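Local coordinates for BH1974 protein (Bacillus halodurans, PDB 3ON5) that is an XdhC/CoxI-family protein linked to xanthine dehydrogenase, probably helping to mature molybdenum-containing hydroxylases, at residues P35-T40 with V117-V122. Sequence-based numbering, arbitrary orientation.
Sequences PRVMAT and VLLEPV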
ATOM      1  N   PRO A  35      -8.962  20.959   6.734  1.00 45.50           N
ATOM      2  CA  PRO A  35      -8.616  21.248   8.138  1.00 43.43           C
ATOM      3  C   PRO A  35      -7.211  20.759   8.510  1.00 47.32           C
ATOM      4  O   PRO A  35      -6.850  19.605   8.242  1.00 49.27           O
ATOM      5  CB  PRO A  35      -9.676  20.487   8.921  1.00 44.99           C
ATOM      6  CG  PRO A  35     -10.839  20.499   8.047  1.00 50.82           C
ATOM      7  CD  PRO A  35     -10.318  20.389   6.638  1.00 47.04           C
ATOM      8  N   ARG A  36      -6.388  21.675   9.030  1.00 41.25           N
ATOM      9  CA  ARG A  36      -5.028  21.398   9.491  1.00 38.78           C
ATOM     10  C   ARG A  36      -4.735  22.097  10.798  1.00 42.64           C
ATOM     11  O   ARG A  36      -5.135  23.245  10.994  1.00 42.07           O
ATOM     12  CB  ARG A  36      -3.956  21.808   8.484  1.00 35.30           C
ATOM     13  CG  ARG A  36      -3.860  21.005   7.230  1.00 44.30           C
ATOM     14  CD  ARG A  36      -2.674  21.494   6.394  1.00 48.78           C
ATOM     15  NE  ARG A  36      -2.603  20.822   5.095  1.00 50.87           N
ATOM     16  CZ  ARG A  36      -3.193  21.262   3.985  1.00 70.12           C
ATOM     17  NH1 ARG A  36      -3.874  22.405   3.992  1.00 64.43           N
ATOM     18  NH2 ARG A  36      -3.093  20.571   2.856  1.00 53.61           N
ATOM     19  N   VAL A  37      -4.011  21.400  11.688  1.00 39.86           N
ATOM     20  CA  VAL A  37      -3.509  21.922  12.955  1.00 39.34           C
ATOM     21  C   VAL A  37      -1.999  21.874  12.843  1.00 45.56           C
ATOM     22  O   VAL A  37      -1.430  20.906  12.350  1.00 43.80           O
ATOM     23  CB  VAL A  37      -4.066  21.212  14.202  1.00 41.79           C
ATOM     24  CG1 VAL A  37      -3.386  21.696  15.475  1.00 41.85           C
ATOM     25  CG2 VAL A  37      -5.560  21.421  14.299  1.00 41.80           C
HETATM   26  N   MSE A  38      -1.370  22.967  13.189  1.00 46.22           N
HETATM   27  CA  MSE A  38       0.058  23.083  13.116  1.00 47.78           C
HETATM   28  C   MSE A  38       0.647  22.876  14.495  1.00 50.58           C
HETATM   29  O   MSE A  38       0.218  23.546  15.442  1.00 50.73           O
HETATM   30  CB  MSE A  38       0.401  24.444  12.555  1.00 52.10           C
HETATM   31  CG  MSE A  38       1.825  24.584  12.151  1.00 63.04           C
HETATM   32 SE   MSE A  38       2.118  26.461  11.803  0.75 77.15          SE
HETATM   33  CE  MSE A  38       3.942  26.149  10.949  1.00 73.88           C
ATOM     34  N   ALA A  39       1.605  21.919  14.620  1.00 44.93           N
ATOM     35  CA  ALA A  39       2.321  21.632  15.865  1.00 44.48           C
ATOM     36  C   ALA A  39       3.712  22.203  15.793  1.00 47.71           C
ATOM     37  O   ALA A  39       4.404  21.977  14.813  1.00 46.19           O
ATOM     38  CB  ALA A  39       2.374  20.141  16.134  1.00 44.93           C
ATOM     39  N   THR A  40       4.110  22.977  16.805  1.00 46.14           N
ATOM     40  CA  THR A  40       5.429  23.601  16.855  1.00 46.31           C
ATOM     41  C   THR A  40       6.051  23.333  18.222  1.00 52.30           C
ATOM     42  O   THR A  40       5.396  23.534  19.250  1.00 52.81           O
ATOM     43  CB  THR A  40       5.320  25.112  16.551  1.00 47.15           C
ATOM     44  OG1 THR A  40       4.604  25.297  15.337  1.00 48.87           O
ATOM     45  CG2 THR A  40       6.670  25.799  16.437  1.00 41.58           C
ATOM     46  N   VAL A 117       4.768  21.358  23.084  1.00 51.57           N
ATOM     47  CA  VAL A 117       4.234  21.438  21.725  1.00 50.00           C
ATOM     48  C   VAL A 117       3.065  22.418  21.710  1.00 52.89           C
ATOM     49  O   VAL A 117       2.141  22.269  22.514  1.00 52.33           O
ATOM     50  CB  VAL A 117       3.807  20.029  21.202  1.00 52.88           C
ATOM     51  CG1 VAL A 117       3.332  20.088  19.750  1.00 51.06           C
ATOM     52  CG2 VAL A 117       4.934  19.008  21.361  1.00 52.87           C
ATOM     53  N   LEU A 118       3.114  23.425  20.816  1.00 49.32           N
ATOM     54  CA  LEU A 118       2.027  24.390  20.643  1.00 49.22           C
ATOM     55  C   LEU A 118       1.212  24.022  19.396  1.00 52.42           C
ATOM     56  O   LEU A 118       1.741  24.037  18.275  1.00 49.93           O
ATOM     57  CB  LEU A 118       2.540  25.840  20.558  1.00 49.95           C
ATOM     58  CG  LEU A 118       1.514  26.938  20.161  1.00 54.22           C
ATOM     59  CD1 LEU A 118       0.477  27.183  21.257  1.00 55.34           C
ATOM     60  CD2 LEU A 118       2.206  28.220  19.866  1.00 55.88           C
ATOM     61  N   LEU A 119      -0.083  23.708  19.608  1.00 49.75           N
ATOM     62  CA  LEU A 119      -1.022  23.322  18.553  1.00 48.58           C
ATOM     63  C   LEU A 119      -1.900  24.518  18.186  1.00 49.83           C
ATOM     64  O   LEU A 119      -2.558  25.074  19.060  1.00 50.96           O
ATOM     65  CB  LEU A 119      -1.874  22.118  19.013  1.00 48.91           C
ATOM     66  CG  LEU A 119      -1.117  20.809  19.284  1.00 53.24           C
ATOM     67  CD1 LEU A 119      -1.836  19.956  20.257  1.00 54.43           C
ATOM     68  CD2 LEU A 119      -0.896  20.037  18.041  1.00 55.64           C
ATOM     69  N   GLU A 120      -1.843  24.953  16.914  1.00 42.41           N
ATOM     70  CA  GLU A 120      -2.604  26.086  16.368  1.00 40.38           C
ATOM     71  C   GLU A 120      -3.483  25.660  15.221  1.00 43.33           C
ATOM     72  O   GLU A 120      -2.968  25.051  14.281  1.00 40.88           O
ATOM     73  CB  GLU A 120      -1.677  27.193  15.878  1.00 41.13           C
ATOM     74  CG  GLU A 120      -0.973  27.959  16.973  1.00 53.33           C
ATOM     75  CD  GLU A 120       0.109  28.852  16.406  1.00 75.55           C
ATOM     76  OE1 GLU A 120       1.089  28.299  15.854  1.00 56.97           O
ATOM     77  OE2 GLU A 120      -0.038  30.095  16.484  1.00 69.68           O
ATOM     78  N   PRO A 121      -4.804  25.980  15.230  1.00 40.69           N
ATOM     79  CA  PRO A 121      -5.625  25.607  14.067  1.00 39.55           C
ATOM     80  C   PRO A 121      -5.292  26.509  12.890  1.00 43.25           C
ATOM     81  O   PRO A 121      -5.273  27.733  13.047  1.00 44.79           O
ATOM     82  CB  PRO A 121      -7.062  25.785  14.560  1.00 42.11           C
ATOM     83  CG  PRO A 121      -6.978  26.686  15.742  1.00 47.56           C
ATOM     84  CD  PRO A 121      -5.579  26.720  16.251  1.00 42.81           C
ATOM     85  N   VAL A 122      -4.953  25.914  11.733  1.00 37.16           N
ATOM     86  CA  VAL A 122      -4.678  26.700  10.533  1.00 35.91           C
ATOM     87  C   VAL A 122      -6.032  27.169  10.007  1.00 44.23           C
ATOM     88  O   VAL A 122      -6.636  26.512   9.154  1.00 47.04           O
ATOM     89  CB  VAL A 122      -3.829  25.973   9.461  1.00 36.91           C
ATOM     90  CG1 VAL A 122      -3.560  26.886   8.262  1.00 36.08           C
ATOM     91  CG2 VAL A 122      -2.514  25.485  10.057  1.00 36.02           C
TER
HETATM   92  O   HOH W   1       1.971  25.605  15.898  1.00 25.34           O
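The peptide groups of Met38 and Glu120 face each other as a hydrogen-bonded pair; the sheet has Val37, Ala39, Leu119 and Pro121 on one face and Met38, Thr40, Leu118 and Glu120 on the other, with the paired peptide edges between them. Met38 N donates to Glu120 O at 2.8 Å, with an N-H...O angle of 173°; in return Glu120 N donates to Met38 O. Thr40 and Leu118 repeat the pairing, and Val122 N to Arg36 O adds a fifth backbone bond. With 156° between the strand directions, this is an antiparallel ladder. Over one face, Ala39 CB touches both Val117 CG1 at 3.7 Å and Leu119 CD2 at 3.8 Å, while Val37 CG1 meets Leu119 CB at 3.9 Å. Val37 CG1 is placed there by lying anti to the backbone N (chi1 173°). On the other face Met38 CB packs 4.0 Å from Val122 CG2, and a water bridges Met38 O (2.7 Å), Glu120 OE1 and Thr40 OG1. Glu120 OE1 forms a salt bridge with Lys147 as well, which would probably favour its ionised form. Strand 36-46 is central in the five-stranded antiparallel sheet, with 113-121 its neighbour on one side: 55-59 pairs with the far edge of 36-46, and 91-96 with that of 113-121. Helix 73-87 covers the Leu119 and Pro121 face, and Trp105 of the second subunit packs on Val37.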